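Bd3460 (Bdellovibrio bacteriovorus, PDB 5CEC) is an ankyrin-repeat immunity protein that binds the predatory endopeptidase Bd3459, probably shielding the predator from its own enzyme during cell invasion. Local coordinates at residues 31-35 with 63-67; 171-177 with 207-212. One frame throughout, in Å; residues are numbered along the deposited sequence.

How the contacts relate
Contacts 1 and 2 sit towards the two ends of an all-helical ankyrin-repeat chain, on opposite sides of its centre, with their own centres about 39 Å apart and their nearest atoms about 26 Å apart. Contact 1 comes first along the chain and is complete before contact 2 begins; they share no helix and fall in different groups of ankyrin repeats. Contact 1 joins helix 31-39 to the start of helix 66-72. Contact 2 stacks the turn between helices 167-174 and 177-185 on the turn between helices 200-206 and 210-218. Both connect neighbouring layers of the solenoid, and both include residues that touch Bd3459.

Contact 1. Residues 31-35 with 63-67; sequences KALNE and GMTPL
N34 and P66 meet where helix 31-39 runs past the start of helix 66-72. The amide of N34 comes up obliquely to the pyrrolidine ring with its oxygen leading: N34 OD1 lies 3.4 Å from P66 CG and similarly close to P66 CD. N34 OD1 also sits 3.3 Å from P66 N, but a proline nitrogen has no hydrogen to give, so this is a van der Waals approach. The torsion that brings the amide here sets CG beside the backbone N and anti to the carbonyl carbon (chi1 -67°), carrying its end closer to 63-67 than its CB is. L33 meets the same ring at about a right angle, with L33 CD2 3.6 Å from P66 CG, and the L33 side chain also packs on V45, L48 and V49 of helix 42-49.

The nitrogen of the N34 amide works through water. N34 ND2 is 4.2 Å from M64 O, too far for a direct bond, and water 1 lies in the gap: it accepts from N34 ND2 at 2.8 Å and is 2.7 Å from M64 O, where it can donate. M64 leads its end away from 31-35, and its side chain touches M72 and F102 and also packs on R392 of the Bd3459 chain. T65 and P66 belong to the Thr-Pro-Leu signature of ankyrin repeats: T65 OG1 caps M68 N, and the proline begins the helix.

The chemistry is therefore split: P66 offers carbon to both neighbours, and the polar link between the two segments passes through one water, with no direct hydrogen bond.

Contact 2. Residues 171-177 with 207-212; sequences VARYGTP and ASNQDT
A207 touches R173: A207 CB lies 3.9 Å from R173 CA and sits against the CB–CG part of that side chain, whose guanidinium reaches away to a salt bridge with E165. The A207 carbonyl bonds to Q408 of the Bd3459 chain. At S208 the chain leaves helix 200-206 in a Schellman motif with positive phi, and this reversal brings N209 round to face the end of helix 167-174.

N209 stands with CG anti to its own backbone nitrogen (chi1 -164°), which places the amide between the carbonyls of R173 and G175. N209 ND2 donates to R173 O at 3.0 Å and to G175 O, also at 3.0 Å; both bonds are nearly straight and both acceptors lie close to the amide plane, so its rotation is fixed. The R173 oxygen is approached from above its carbonyl plane, and N411 of the Bd3459 chain bonds to it too. Antiparallel helix pairs joined by short turns and stacked side by side are characteristic of the ankyrin fold, and here N209 bridges the turns of two neighbouring pairs: its OD1 also caps helix 210-218 by accepting from T212 N, and water 2 joins OD1 to G175 O.

D211 CB packs against the P177 ring, 3.9 Å from P177 CG. T212 splits its branches: T212 OG1 donates to A172 O at 2.6 Å, in the carbonyl plane and on a lone pair, while T212 CG2 lies 3.2 Å from G175 O.

Contact 1. Residues 31-35 with 63-67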
ATOM      1  N   LYS B  31     -21.450  11.645   8.215  1.00 34.03           N
ATOM      2  CA  LYS B  31     -20.446  10.649   8.586  1.00 34.39           C
ATOM      3  C   LYS B  31     -20.235   9.643   7.455  1.00 33.73           C
ATOM      4  O   LYS B  31     -19.108   9.261   7.171  1.00 35.51           O
ATOM      5  CB  LYS B  31     -20.834   9.940   9.882  1.00 38.29           C
ATOM      6  CG  LYS B  31     -19.741   9.052  10.461  1.00 45.17           C
ATOM      7  CD  LYS B  31     -20.124   8.563  11.852  1.00 51.06           C
ATOM      8  CE  LYS B  31     -19.155   7.512  12.365  1.00 54.67           C
ATOM      9  NZ  LYS B  31     -19.632   6.879  13.625  1.00 58.96           N
ATOM     10  N   ALA B  32     -21.321   9.242   6.789  1.00 34.23           N
ATOM     11  CA  ALA B  32     -21.232   8.287   5.681  1.00 33.74           C
ATOM     12  C   ALA B  32     -20.432   8.832   4.495  1.00 33.12           C
ATOM     13  O   ALA B  32     -19.618   8.112   3.919  1.00 34.60           O
ATOM     14  CB  ALA B  32     -22.621   7.872   5.232  1.00 33.38           C
ATOM     15  N   LEU B  33     -20.681  10.090   4.125  1.00 31.99           N
ATOM     16  CA  LEU B  33     -19.921  10.729   3.062  1.00 29.72           C
ATOM     17  C   LEU B  33     -18.427  10.804   3.410  1.00 27.14           C
ATOM     18  O   LEU B  33     -17.553  10.477   2.569  1.00 28.82           O
ATOM     19  CB  LEU B  33     -20.413  12.143   2.783  1.00 30.17           C
ATOM     20  CG  LEU B  33     -19.598  12.997   1.799  1.00 28.26           C
ATOM     21  CD1 LEU B  33     -19.373  12.326   0.454  1.00 30.62           C
ATOM     22  CD2 LEU B  33     -20.258  14.345   1.573  1.00 28.09           C
ATOM     23  N   ASN B  34     -18.129  11.275   4.620  1.00 27.34           N
ATOM     24  CA  ASN B  34     -16.727  11.404   5.065  1.00 26.06           C
ATOM     25  C   ASN B  34     -15.981  10.075   5.053  1.00 25.20           C
ATOM     26  O   ASN B  34     -14.846  10.006   4.588  1.00 26.67           O
ATOM     27  CB  ASN B  34     -16.632  12.086   6.433  1.00 25.96           C
ATOM     28  CG  ASN B  34     -17.070  13.536   6.387  1.00 29.55           C
ATOM     29  OD1 ASN B  34     -17.205  14.130   5.305  1.00 28.47           O
ATOM     30  ND2 ASN B  34     -17.331  14.105   7.543  1.00 32.01           N
ATOM     31  N   GLU B  35     -16.652   9.016   5.511  1.00 28.42           N
ATOM     32  CA  GLU B  35     -16.092   7.665   5.466  1.00 29.46           C
ATOM     33  C   GLU B  35     -15.857   7.159   4.035  1.00 29.02           C
ATOM     34  O   GLU B  35     -14.767   6.674   3.704  1.00 30.95           O
ATOM     35  CB  GLU B  35     -16.964   6.700   6.289  1.00 33.82           C
ATOM     36  CG  GLU B  35     -16.844   6.959   7.794  1.00 39.72           C
ATOM     37  CD  GLU B  35     -17.659   6.017   8.668  1.00 44.34           C
ATOM     38  OE1 GLU B  35     -18.541   5.302   8.154  1.00 51.02           O
ATOM     39  OE2 GLU B  35     -17.413   5.994   9.892  1.00 49.03           O
ATOM     40  N   GLY B  63     -13.291  18.684  12.937  1.00 18.50           N
ATOM     41  CA  GLY B  63     -13.072  19.716  11.909  1.00 18.90           C
ATOM     42  C   GLY B  63     -12.868  19.213  10.508  1.00 17.11           C
ATOM     43  O   GLY B  63     -12.454  19.978   9.638  1.00 18.00           O
ATOM     44  N   MET B  64     -13.132  17.927  10.270  1.00 17.98           N
ATOM     45  CA  MET B  64     -12.912  17.332   8.950  1.00 18.26           C
ATOM     46  C   MET B  64     -14.042  17.634   7.989  1.00 18.39           C
ATOM     47  O   MET B  64     -15.229  17.644   8.360  1.00 21.00           O
ATOM     48  CB  MET B  64     -12.761  15.813   9.060  1.00 18.60           C
ATOM     49  CG  MET B  64     -11.612  15.357   9.946  1.00 17.60           C
ATOM     50  SD  MET B  64      -9.997  15.719   9.242  1.00 18.16           S
ATOM     51  CE  MET B  64      -9.896  14.491   7.941  1.00 18.30           C
ATOM     52  N   THR B  65     -13.659  17.795   6.744  1.00 17.88           N
ATOM     53  CA  THR B  65     -14.559  17.884   5.601  1.00 18.89           C
ATOM     54  C   THR B  65     -14.396  16.654   4.709  1.00 18.97           C
ATOM     55  O   THR B  65     -13.402  15.930   4.807  1.00 18.00           O
ATOM     56  CB  THR B  65     -14.193  19.076   4.730  1.00 18.63           C
ATOM     57  OG1 THR B  65     -12.844  18.919   4.263  1.00 18.21           O
ATOM     58  CG2 THR B  65     -14.349  20.388   5.495  1.00 19.95           C
ATOM     59  N   PRO B  66     -15.344  16.443   3.783  1.00 19.19           N
ATOM     60  CA  PRO B  66     -15.149  15.423   2.753  1.00 19.75           C
ATOM     61  C   PRO B  66     -13.832  15.561   2.012  1.00 18.09           C
ATOM     62  O   PRO B  66     -13.172  14.544   1.717  1.00 18.50           O
ATOM     63  CB  PRO B  66     -16.330  15.667   1.801  1.00 20.97           C
ATOM     64  CG  PRO B  66     -17.390  16.219   2.692  1.00 20.89           C
ATOM     65  CD  PRO B  66     -16.696  17.044   3.718  1.00 19.58           C
ATOM     66  N   LEU B  67     -13.477  16.780   1.632  1.00 16.83           N
ATOM     67  CA  LEU B  67     -12.251  16.974   0.868  1.00 17.10           C
ATOM     68  C   LEU B  67     -11.023  16.535   1.657  1.00 16.95           C
ATOM     69  O   LEU B  67     -10.099  15.941   1.086  1.00 16.10           O
ATOM     70  CB  LEU B  67     -12.117  18.443   0.443  1.00 16.32           C
ATOM     71  CG  LEU B  67     -10.936  18.737  -0.473  1.00 16.68           C
ATOM     72  CD1 LEU B  67     -11.096  18.072  -1.814  1.00 17.53           C
ATOM     73  CD2 LEU B  67     -10.703  20.220  -0.612  1.00 17.62           C
TER
HETATM   74  O   HOH W   1     -17.588  16.920   7.329  1.00 29.66           O

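Contact 2. Residues 171-177 with 207-212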
ATOM      1  N   VAL B 171      16.733  18.311   5.929  1.00 14.80           N
ATOM      2  CA  VAL B 171      17.559  17.513   5.045  1.00 15.58           C
ATOM      3  C   VAL B 171      18.966  17.365   5.585  1.00 15.43           C
ATOM      4  O   VAL B 171      19.601  16.314   5.402  1.00 15.59           O
ATOM      5  CB  VAL B 171      17.527  18.076   3.617  1.00 18.64           C
ATOM      6  CG1 VAL B 171      18.578  17.482   2.725  1.00 25.03           C
ATOM      7  CG2 VAL B 171      16.113  17.977   3.057  1.00 17.79           C
ATOM      8  N   ALA B 172      19.470  18.377   6.267  1.00 14.65           N
ATOM      9  CA  ALA B 172      20.774  18.241   6.936  1.00 16.05           C
ATOM     10  C   ALA B 172      20.741  17.062   7.896  1.00 14.74           C
ATOM     11  O   ALA B 172      21.709  16.303   7.977  1.00 15.98           O
ATOM     12  CB  ALA B 172      21.131  19.526   7.671  1.00 16.20           C
ATOM     13  N   ARG B 173      19.655  16.922   8.674  1.00 15.09           N
ATOM     14  CA  ARG B 173      19.585  15.765   9.593  1.00 15.79           C
ATOM     15  C   ARG B 173      19.373  14.442   8.868  1.00 16.50           C
ATOM     16  O   ARG B 173      20.086  13.460   9.136  1.00 17.15           O
ATOM     17  CB  ARG B 173      18.442  15.938  10.563  1.00 16.86           C
ATOM     18  CG  ARG B 173      18.621  17.038  11.559  1.00 17.02           C
ATOM     19  CD  ARG B 173      17.658  16.877  12.718  1.00 17.97           C
ATOM     20  NE  ARG B 173      17.759  17.970  13.673  1.00 17.41           N
ATOM     21  CZ  ARG B 173      17.143  19.142  13.577  1.00 17.56           C
ATOM     22  NH1 ARG B 173      16.364  19.432  12.538  1.00 19.53           N
ATOM     23  NH2 ARG B 173      17.356  20.030  14.523  1.00 18.49           N
ATOM     24  N   TYR B 174      18.392  14.406   7.961  1.00 16.23           N
ATOM     25  CA  TYR B 174      17.857  13.130   7.530  1.00 15.97           C
ATOM     26  C   TYR B 174      17.876  12.887   6.023  1.00 15.27           C
ATOM     27  O   TYR B 174      17.335  11.873   5.544  1.00 17.36           O
ATOM     28  CB  TYR B 174      16.440  12.988   8.058  1.00 15.43           C
ATOM     29  CG  TYR B 174      16.327  13.172   9.559  1.00 16.29           C
ATOM     30  CD1 TYR B 174      17.081  12.366  10.424  1.00 16.54           C
ATOM     31  CD2 TYR B 174      15.523  14.142  10.120  1.00 17.35           C
ATOM     32  CE1 TYR B 174      17.009  12.510  11.790  1.00 17.85           C
ATOM     33  CE2 TYR B 174      15.415  14.271  11.504  1.00 18.29           C
ATOM     34  CZ  TYR B 174      16.187  13.471  12.327  1.00 17.61           C
ATOM     35  OH  TYR B 174      16.120  13.606  13.673  1.00 21.72           O
ATOM     36  N   GLY B 175      18.505  13.789   5.270  1.00 16.33           N
ATOM     37  CA  GLY B 175      18.554  13.704   3.828  1.00 16.90           C
ATOM     38  C   GLY B 175      19.940  13.479   3.294  1.00 17.44           C
ATOM     39  O   GLY B 175      20.853  13.038   4.009  1.00 17.31           O
ATOM     40  N   THR B 176      20.067  13.741   2.004  1.00 17.90           N
ATOM     41  CA  THR B 176      21.265  13.432   1.255  1.00 19.03           C
ATOM     42  C   THR B 176      21.944  14.676   0.716  1.00 18.68           C
ATOM     43  O   THR B 176      21.342  15.749   0.673  1.00 18.15           O
ATOM     44  CB  THR B 176      20.918  12.600   0.031  1.00 20.37           C
ATOM     45  OG1 THR B 176      20.090  13.373  -0.842  1.00 21.06           O
ATOM     46  CG2 THR B 176      20.210  11.283   0.393  1.00 21.07           C
ATOM     47  N   PRO B 177      23.205  14.524   0.241  1.00 18.93           N
ATOM     48  CA  PRO B 177      23.853  15.642  -0.419  1.00 19.40           C
ATOM     49  C   PRO B 177      23.077  16.147  -1.638  1.00 18.84           C
ATOM     50  O   PRO B 177      23.009  17.359  -1.866  1.00 18.58           O
ATOM     51  CB  PRO B 177      25.208  15.062  -0.787  1.00 20.03           C
ATOM     52  CG  PRO B 177      25.505  14.149   0.353  1.00 20.99           C
ATOM     53  CD  PRO B 177      24.182  13.466   0.574  1.00 19.90           C
ATOM     54  N   ALA B 207      23.020  15.055  14.316  1.00 21.56           N
ATOM     55  CA  ALA B 207      22.271  13.875  13.871  1.00 20.34           C
ATOM     56  C   ALA B 207      23.176  12.774  13.278  1.00 20.37           C
ATOM     57  O   ALA B 207      22.666  11.755  12.777  1.00 22.14           O
ATOM     58  CB  ALA B 207      21.243  14.298  12.837  1.00 20.12           C
ATOM     59  N   SER B 208      24.499  12.988  13.306  1.00 19.56           N
ATOM     60  CA  SER B 208      25.487  12.007  12.822  1.00 20.59           C
ATOM     61  C   SER B 208      25.306  11.707  11.333  1.00 18.40           C
ATOM     62  O   SER B 208      25.555  10.600  10.881  1.00 20.05           O
ATOM     63  CB  SER B 208      25.469  10.727  13.672  1.00 23.10           C
ATOM     64  OG  SER B 208      25.741  11.035  15.041  1.00 27.20           O
ATOM     65  N   ASN B 209      24.876  12.715  10.571  1.00 17.46           N
ATOM     66  CA  ASN B 209      24.784  12.598   9.126  1.00 16.96           C
ATOM     67  C   ASN B 209      26.067  13.021   8.519  1.00 17.04           C
ATOM     68  O   ASN B 209      26.275  14.196   8.258  1.00 16.73           O
ATOM     69  CB  ASN B 209      23.612  13.416   8.581  1.00 16.04           C
ATOM     70  CG  ASN B 209      23.248  13.031   7.166  1.00 16.91           C
ATOM     71  OD1 ASN B 209      24.126  12.705   6.338  1.00 17.22           O
ATOM     72  ND2 ASN B 209      21.970  13.147   6.840  1.00 16.37           N
ATOM     73  N   GLN B 210      26.990  12.066   8.380  1.00 17.53           N
ATOM     74  CA  GLN B 210      28.324  12.383   7.894  1.00 19.83           C
ATOM     75  C   GLN B 210      28.269  13.006   6.507  1.00 18.70           C
ATOM     76  O   GLN B 210      28.971  13.977   6.238  1.00 19.78           O
ATOM     77  CB  GLN B 210      29.193  11.103   7.831  1.00 22.74           C
ATOM     78  CG  GLN B 210      29.751  10.621   9.151  1.00 28.48           C
ATOM     79  CD  GLN B 210      30.908  11.454   9.702  1.00 30.63           C
ATOM     80  OE1 GLN B 210      31.088  11.501  10.910  1.00 38.63           O
ATOM     81  NE2 GLN B 210      31.725  12.063   8.822  1.00 35.49           N
ATOM     82  N   ASP B 211      27.430  12.467   5.623  1.00 18.44           N
ATOM     83  CA  ASP B 211      27.455  12.940   4.241  1.00 19.19           C
ATOM     84  C   ASP B 211      26.924  14.369   4.085  1.00 18.67           C
ATOM     85  O   ASP B 211      27.501  15.138   3.334  1.00 20.30           O
ATOM     86  CB  ASP B 211      26.679  11.997   3.324  1.00 20.94           C
ATOM     87  CG  ASP B 211      27.303  10.634   3.209  1.00 26.14           C
ATOM     88  OD1 ASP B 211      28.532  10.531   3.292  1.00 28.93           O
ATOM     89  OD2 ASP B 211      26.546   9.651   3.043  1.00 33.42           O
ATOM     90  N   THR B 212      25.828  14.721   4.762  1.00 16.95           N
ATOM     91  CA  THR B 212      25.353  16.087   4.676  1.00 16.71           C
ATOM     92  C   THR B 212      26.252  17.063   5.446  1.00 17.43           C
ATOM     93  O   THR B 212      26.416  18.207   5.009  1.00 17.77           O
ATOM     94  CB  THR B 212      23.916  16.268   5.179  1.00 16.63           C
ATOM     95  OG1 THR B 212      23.863  15.835   6.529  1.00 16.53           O
ATOM     96  CG2 THR B 212      22.898  15.521   4.294  1.00 17.18           C
TER
HETATM   97  O   HOH W   2      23.083  11.608   4.038  1.00 28.79           O